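Local structure of protease (Penicillium cyclopium, 5Z6O) at residues V181-A186 with S201-Y206; T197-V202 with G266-T271. The protein hydrolyses peptide bonds as a calcium-binding serine protease of the subtilisin (peptidase S8) family, akin to proteinase K. One frame throughout, in Å; residues are numbered along the deposited sequence.

Contact 1 of 2, residues V181-A186 with S201-Y206. With CA (calcium ion), chain B.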
ATOM      1  N   VAL A 181       4.454 -12.267   2.003  1.00 14.04           N
ATOM      2  CA  VAL A 181       3.853 -10.956   1.755  1.00  5.37           C
ATOM      3  C   VAL A 181       4.509  -9.966   2.679  1.00  7.36           C
ATOM      4  O   VAL A 181       5.224 -10.353   3.604  1.00 10.57           O
ATOM      5  CB  VAL A 181       2.324 -10.963   1.964  1.00 10.95           C
ATOM      6  CG1 VAL A 181       1.649 -11.902   0.978  1.00 13.17           C
ATOM      7  CG2 VAL A 181       1.975 -11.335   3.391  1.00 13.34           C
ATOM      8  N   CYS A 182       4.299  -8.670   2.418  1.00  8.26           N
ATOM      9  CA  CYS A 182       4.895  -7.624   3.234  1.00  8.82           C
ATOM     10  C   CYS A 182       3.736  -7.070   4.060  1.00  9.40           C
ATOM     11  O   CYS A 182       2.846  -6.408   3.523  1.00  9.41           O
ATOM     12  CB  CYS A 182       5.555  -6.571   2.338  1.00  7.24           C
ATOM     13  SG  CYS A 182       6.979  -5.741   3.097  1.00  9.99           S
ATOM     14  N   THR A 183       3.681  -7.441   5.336  1.00  7.88           N
ATOM     15  CA  THR A 183       2.520  -7.157   6.179  1.00  6.42           C
ATOM     16  C   THR A 183       2.783  -5.910   7.020  1.00  6.94           C
ATOM     17  O   THR A 183       3.791  -5.854   7.746  1.00  8.71           O
ATOM     18  CB  THR A 183       2.258  -8.350   7.096  1.00  9.03           C
ATOM     19  OG1 THR A 183       1.978  -9.504   6.293  1.00 10.54           O
ATOM     20  CG2 THR A 183       1.097  -8.089   8.013  1.00  9.28           C
ATOM     21  N   ILE A 184       1.858  -4.935   6.967  1.00  6.68           N
ATOM     22  CA  ILE A 184       2.163  -3.562   7.385  1.00  4.46           C
ATOM     23  C   ILE A 184       1.244  -3.163   8.538  1.00  8.82           C
ATOM     24  O   ILE A 184       0.017  -3.210   8.409  1.00  8.76           O
ATOM     25  CB  ILE A 184       2.009  -2.563   6.220  1.00  7.04           C
ATOM     26  CG1 ILE A 184       2.698  -3.059   4.941  1.00  8.40           C
ATOM     27  CG2 ILE A 184       2.536  -1.196   6.627  1.00  7.39           C
ATOM     28  CD1 ILE A 184       4.175  -3.447   5.192  1.00  7.55           C
ATOM     29  N   ALA A 185       1.835  -2.733   9.651  1.00  8.59           N
ATOM     30  CA  ALA A 185       1.090  -2.191  10.779  1.00  7.69           C
ATOM     31  C   ALA A 185       1.061  -0.669  10.709  1.00 11.72           C
ATOM     32  O   ALA A 185       1.805  -0.043   9.943  1.00  8.97           O
ATOM     33  CB  ALA A 185       1.709  -2.663  12.108  1.00 12.82           C
ATOM     34  N   ALA A 186       0.161  -0.070  11.491  1.00  8.73           N
ATOM     35  CA  ALA A 186      -0.141   1.356  11.373  1.00  8.83           C
ATOM     36  C   ALA A 186       0.504   2.172  12.491  1.00 10.20           C
ATOM     37  O   ALA A 186       0.352   1.837  13.671  1.00 10.29           O
ATOM     38  CB  ALA A 186      -1.648   1.580  11.394  1.00  7.86           C
ATOM     39  N   SER A 201       4.568 -11.206  15.245  1.00 15.72           N
ATOM     40  CA  SER A 201       5.797 -11.507  14.545  1.00 17.93           C
ATOM     41  C   SER A 201       5.617 -11.539  13.029  1.00 14.44           C
ATOM     42  O   SER A 201       6.614 -11.514  12.309  1.00 16.58           O
ATOM     43  CB  SER A 201       6.356 -12.840  15.036  1.00 21.19           C
ATOM     44  OG  SER A 201       5.491 -13.900  14.664  1.00 25.40           O
ATOM     45  N   VAL A 202       4.389 -11.629  12.520  1.00 16.26           N
ATOM     46  CA  VAL A 202       4.257 -11.619  11.062  1.00 16.85           C
ATOM     47  C   VAL A 202       4.335 -10.212  10.491  1.00 16.05           C
ATOM     48  O   VAL A 202       4.439 -10.068   9.274  1.00 13.55           O
ATOM     49  CB  VAL A 202       2.948 -12.240  10.534  1.00 18.67           C
ATOM     50  CG1 VAL A 202       2.881 -13.684  10.913  1.00 26.93           C
ATOM     51  CG2 VAL A 202       1.723 -11.499  11.033  1.00 14.76           C
ATOM     52  N   VAL A 203       4.269  -9.178  11.332  1.00 10.02           N
ATOM     53  CA  VAL A 203       4.365  -7.809  10.832  1.00  9.37           C
ATOM     54  C   VAL A 203       5.795  -7.527  10.387  1.00 13.03           C
ATOM     55  O   VAL A 203       6.753  -7.724  11.144  1.00 11.38           O
ATOM     56  CB  VAL A 203       3.896  -6.819  11.907  1.00 15.30           C
ATOM     57  CG1 VAL A 203       4.240  -5.369  11.511  1.00 12.20           C
ATOM     58  CG2 VAL A 203       2.402  -6.945  12.092  1.00 14.13           C
ATOM     59  N   ASP A 204       5.951  -7.037   9.158  1.00  7.48           N
ATOM     60  CA  ASP A 204       7.277  -6.742   8.644  1.00  4.99           C
ATOM     61  C   ASP A 204       7.738  -5.342   9.045  1.00  8.03           C
ATOM     62  O   ASP A 204       8.933  -5.129   9.317  1.00  9.54           O
ATOM     63  CB  ASP A 204       7.281  -6.881   7.112  1.00 10.16           C
ATOM     64  CG  ASP A 204       7.087  -8.332   6.680  1.00 14.75           C
ATOM     65  OD1 ASP A 204       8.034  -9.116   6.894  1.00 16.15           O
ATOM     66  OD2 ASP A 204       5.985  -8.714   6.238  1.00 10.91           O
ATOM     67  N   LEU A 205       6.821  -4.369   9.061  1.00  7.92           N
ATOM     68  CA  LEU A 205       7.176  -3.009   9.502  1.00 10.48           C
ATOM     69  C   LEU A 205       5.904  -2.182   9.684  1.00  8.02           C
ATOM     70  O   LEU A 205       4.799  -2.611   9.344  1.00 10.67           O
ATOM     71  CB  LEU A 205       8.131  -2.309   8.526  1.00 10.18           C
ATOM     72  CG  LEU A 205       7.565  -1.952   7.170  1.00 10.24           C
ATOM     73  CD1 LEU A 205       8.321  -0.716   6.610  1.00 12.16           C
ATOM     74  CD2 LEU A 205       7.764  -3.099   6.166  1.00 11.83           C
ATOM     75  N   TYR A 206       6.090  -0.985  10.230  1.00  9.20           N
ATOM     76  CA  TYR A 206       5.063   0.041  10.403  1.00  8.91           C
ATOM     77  C   TYR A 206       5.131   1.040   9.263  1.00  6.26           C
ATOM     78  O   TYR A 206       6.205   1.309   8.716  1.00  7.30           O
ATOM     79  CB  TYR A 206       5.251   0.838  11.722  1.00  4.46           C
ATOM     80  CG  TYR A 206       4.733   0.106  12.954  1.00  6.80           C
ATOM     81  CD1 TYR A 206       5.486  -0.926  13.564  1.00  7.37           C
ATOM     82  CD2 TYR A 206       3.476   0.433  13.492  1.00  9.22           C
ATOM     83  CE1 TYR A 206       4.971  -1.616  14.689  1.00 12.23           C
ATOM     84  CE2 TYR A 206       2.963  -0.233  14.616  1.00  9.31           C
ATOM     85  CZ  TYR A 206       3.710  -1.238  15.203  1.00 14.26           C
ATOM     86  OH  TYR A 206       3.157  -1.848  16.305  1.00 12.53           O
TER
HETATM   87 CA    CA B 301       6.651 -10.962   5.657  1.00 25.39          CA
HETATM   88  O   HOH W   1       4.491 -11.247   6.399  1.00 18.40           O
HETATM   89  O   HOH W   2       6.646 -11.377   7.872  1.00 20.49           O
HETATM   90  O   HOH W   3       8.168 -10.922   3.845  1.00 22.84           O
HETATM   91  O   HOH W   4       6.001 -13.460   5.097  1.00 35.91           O
HETATM   92  O   HOH W   5       8.523 -12.168   6.583  1.00 30.88           O
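T183 and D204 meet with their side chains crossing at about a right angle, and the D204 carboxylate does double duty. Its OD2 accepts the backbone N-H of T183 through the anti lone pair, with N to OD2 2.8 Å and a nearly straight bond (172°), while OD2 and OD1 together chelate the calcium ion. D204 OD2 stands 2.4 Å from the calcium ion, and the carbonyl O of V181 and five waters complete the shell. D204 N in turn donates to T183 O, gripping T183 at both its N-H and its C=O; CG of D204 lies beside that N, anti to the carbonyl carbon (chi1 -68°). One calcium-bound water also donates to T183 OG1 and V202 O, and T183 OG1 is hydrogen-bonded to A176 O as well.

Farther on, the segments pair as parallel strands, A185 N giving a hydrogen bond of 3.0 Å to L205 O. On one face of this pair I184 and L205 lie side by side, pointing the same way, with I184 CD1 3.7 Å from L205 CD2. On the other, A185 CB sits over the face of the Y206 ring, 3.8 Å from its centroid, A186 O lies in the ring plane at the edge, and Y206 OH is hydrogen-bonded to S193 OG. An alanine in place of Y206 would probably leave A185 CB without its CH-pi partner and S193 OG without its hydrogen bond to the phenol.

Strand 205-208 closes one margin of the seven-stranded parallel sheet, and strand 182-187 is bonded to strand 157-162 on its other side. Helix 249-259 packs on L205 and D204 and is tied to C182 by the C182-C253 disulfide, while helix 227-245 meets I184.

Contact 2 of 2, residues T197-V202 with G266-T271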
ATOM      1  N   THR A 197      -4.127  -1.205  15.655  1.00 14.34           N
ATOM      2  CA  THR A 197      -3.382  -2.021  14.696  1.00 14.25           C
ATOM      3  C   THR A 197      -3.178  -3.442  15.196  1.00 18.04           C
ATOM      4  O   THR A 197      -2.942  -3.676  16.383  1.00 15.58           O
ATOM      5  CB  THR A 197      -2.017  -1.388  14.336  1.00 12.75           C
ATOM      6  OG1 THR A 197      -1.464  -2.093  13.209  1.00 10.96           O
ATOM      7  CG2 THR A 197      -1.019  -1.488  15.499  1.00 12.97           C
ATOM      8  N   ASN A 198      -3.281  -4.396  14.272  1.00 15.21           N
ATOM      9  CA  ASN A 198      -2.814  -5.742  14.550  1.00 14.38           C
ATOM     10  C   ASN A 198      -1.295  -5.719  14.636  1.00 14.93           C
ATOM     11  O   ASN A 198      -0.650  -4.780  14.169  1.00 17.96           O
ATOM     12  CB  ASN A 198      -3.288  -6.724  13.472  1.00 12.43           C
ATOM     13  CG  ASN A 198      -4.764  -7.100  13.608  1.00 19.11           C
ATOM     14  OD1 ASN A 198      -5.467  -6.647  14.503  1.00 18.51           O
ATOM     15  ND2 ASN A 198      -5.238  -7.915  12.691  1.00 13.65           N
ATOM     16  N   PHE A 199      -0.724  -6.754  15.264  1.00 16.18           N
ATOM     17  CA  PHE A 199       0.697  -6.765  15.613  1.00 15.73           C
ATOM     18  C   PHE A 199       1.193  -8.202  15.560  1.00 18.43           C
ATOM     19  O   PHE A 199       0.514  -9.102  15.047  1.00 20.40           O
ATOM     20  CB  PHE A 199       0.933  -6.157  17.013  1.00 14.21           C
ATOM     21  CG  PHE A 199       0.033  -6.743  18.062  1.00 16.95           C
ATOM     22  CD1 PHE A 199       0.344  -7.970  18.669  1.00 17.07           C
ATOM     23  CD2 PHE A 199      -1.152  -6.100  18.404  1.00 19.52           C
ATOM     24  CE1 PHE A 199      -0.514  -8.523  19.610  1.00 21.81           C
ATOM     25  CE2 PHE A 199      -2.003  -6.646  19.347  1.00 21.06           C
ATOM     26  CZ  PHE A 199      -1.686  -7.858  19.941  1.00 18.81           C
ATOM     27  N   GLY A 200       2.388  -8.421  16.088  1.00 15.44           N
ATOM     28  CA  GLY A 200       2.939  -9.757  16.199  1.00 16.37           C
ATOM     29  C   GLY A 200       4.078  -9.974  15.232  1.00 17.16           C
ATOM     30  O   GLY A 200       4.475  -9.091  14.471  1.00 13.61           O
ATOM     31  N   SER A 201       4.568 -11.206  15.245  1.00 15.72           N
ATOM     32  CA  SER A 201       5.797 -11.507  14.545  1.00 17.93           C
ATOM     33  C   SER A 201       5.617 -11.539  13.029  1.00 14.44           C
ATOM     34  O   SER A 201       6.614 -11.514  12.309  1.00 16.58           O
ATOM     35  CB  SER A 201       6.356 -12.840  15.036  1.00 21.19           C
ATOM     36  OG  SER A 201       5.491 -13.900  14.664  1.00 25.40           O
ATOM     37  N   VAL A 202       4.389 -11.629  12.520  1.00 16.26           N
ATOM     38  CA  VAL A 202       4.257 -11.619  11.062  1.00 16.85           C
ATOM     39  C   VAL A 202       4.335 -10.212  10.491  1.00 16.05           C
ATOM     40  O   VAL A 202       4.439 -10.068   9.274  1.00 13.55           O
ATOM     41  CB  VAL A 202       2.948 -12.240  10.534  1.00 18.67           C
ATOM     42  CG1 VAL A 202       2.881 -13.684  10.913  1.00 26.93           C
ATOM     43  CG2 VAL A 202       1.723 -11.499  11.033  1.00 14.76           C
ATOM     44  N   GLY A 266       6.602   2.134  21.981  0.82 22.75           N
ATOM     45  CA  GLY A 266       5.551   1.306  22.559  0.82 27.15           C
ATOM     46  C   GLY A 266       4.895   0.329  21.605  0.82 24.96           C
ATOM     47  O   GLY A 266       3.685   0.106  21.686  0.82 24.03           O
ATOM     48  N   ALA A 267       5.655  -0.231  20.679  1.00 22.10           N
ATOM     49  CA  ALA A 267       5.185  -1.335  19.857  1.00 14.42           C
ATOM     50  C   ALA A 267       4.854  -2.531  20.746  1.00 22.25           C
ATOM     51  O   ALA A 267       5.593  -2.824  21.677  1.00 20.55           O
ATOM     52  CB  ALA A 267       6.240  -1.758  18.833  1.00 14.48           C
ATOM     53  N   PRO A 268       3.784  -3.246  20.476  1.00 21.72           N
ATOM     54  CA  PRO A 268       3.476  -4.445  21.269  1.00 24.80           C
ATOM     55  C   PRO A 268       4.622  -5.459  21.340  1.00 26.23           C
ATOM     56  O   PRO A 268       5.490  -5.523  20.464  1.00 20.55           O
ATOM     57  CB  PRO A 268       2.247  -5.019  20.547  1.00 20.58           C
ATOM     58  CG  PRO A 268       1.580  -3.823  19.953  1.00 20.68           C
ATOM     59  CD  PRO A 268       2.721  -2.910  19.516  1.00 21.90           C
ATOM     60  N   LYS A 269       4.659  -6.279  22.389  1.00 33.26           N
ATOM     61  CA  LYS A 269       5.791  -7.192  22.539  1.00 19.13           C
ATOM     62  C   LYS A 269       5.782  -8.232  21.431  1.00 19.29           C
ATOM     63  O   LYS A 269       4.717  -8.677  20.978  1.00 31.99           O
ATOM     64  CB  LYS A 269       5.767  -7.891  23.905  1.00 42.84           C
ATOM     65  CG  LYS A 269       4.735  -8.999  24.015  1.00 60.00           C
ATOM     66  CD  LYS A 269       5.301 -10.220  24.755  1.00 77.42           C
ATOM     67  CE  LYS A 269       4.210 -11.254  25.048  1.00 88.19           C
ATOM     68  NZ  LYS A 269       3.119 -10.705  25.918  1.00 82.09           N
ATOM     69  N   GLY A 270       6.973  -8.587  20.968  1.00 22.93           N
ATOM     70  CA  GLY A 270       7.081  -9.501  19.857  1.00 27.74           C
ATOM     71  C   GLY A 270       6.858  -8.860  18.502  1.00 24.20           C
ATOM     72  O   GLY A 270       6.822  -9.586  17.503  1.00 28.69           O
ATOM     73  N   THR A 271       6.722  -7.526  18.440  1.00 20.34           N
ATOM     74  CA  THR A 271       6.464  -6.783  17.198  1.00 16.53           C
ATOM     75  C   THR A 271       7.647  -5.877  16.882  1.00 17.46           C
ATOM     76  O   THR A 271       8.219  -5.246  17.783  1.00 12.91           O
ATOM     77  CB  THR A 271       5.173  -5.948  17.311  1.00 15.37           C
ATOM     78  OG1 THR A 271       4.095  -6.802  17.697  1.00 16.65           O
ATOM     79  CG2 THR A 271       4.793  -5.293  15.971  1.00 13.85           C
TER
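F199 and P268 form the apolar half of this contact: P268 CB lies over one face of the phenyl ring, displaced toward its rim, and the two side chains cross obliquely. P268 CB is 4.1 Å from the F199 ring centroid, a CH-pi contact 26° off the ring normal. CG of F199 stands between the backbone N and the carbonyl carbon (chi1 50°), which puts it 3.7 Å from P268 CB, the nearest approach of the two residues.

The polar half is a single hydrogen bond from G200 N to T271 OG1, 2.9 Å long with an angle of 152° at the hydrogen. The same hydroxyl oxygen packs against F199 CB at 3.3 Å, and the T271 side chain crosses that of F199 at about a right angle.

P268 and T271 are set at the two ends of a type II beta turn, closed by T271 N to P268 O at 3.1 Å. G270 fits its third position with positive phi. On the facing loop G200 also has positive phi, a backbone shape that calls for glycine.

Just before F199, the side chain of N198 holds the loop by hydrogen bonds to A163 O and to the backbone N of E166 and Q168, and P268 and T271 also rest on Y206. This is loop-to-loop packing at the surface of the subtilisin fold: a type II turn with glycine at its third position, docked on the loop that leads into edge strand 205-208.

Contacts 1 and 2 lie on the same side of the chain's centre, with their own centres 9 Å apart, and share S201 and V202. Along the chain, strand 182-187 comes first, then loop 197-202, which runs into 201-206 and strand 205-208; loop 266-271 follows much later, past helices 227-245 and 249-259. Contact 1 is buried at the margin of the parallel sheet, whereas contact 2 lies outside it at the surface. They touch directly: T197 OG1 probably hydrogen-bonds A186 N, and Y206 OH packs on P268 CD. The connection between strands 182-187 and 205-208 is thus bound to the sheet, calcium site and loop 266-271 together.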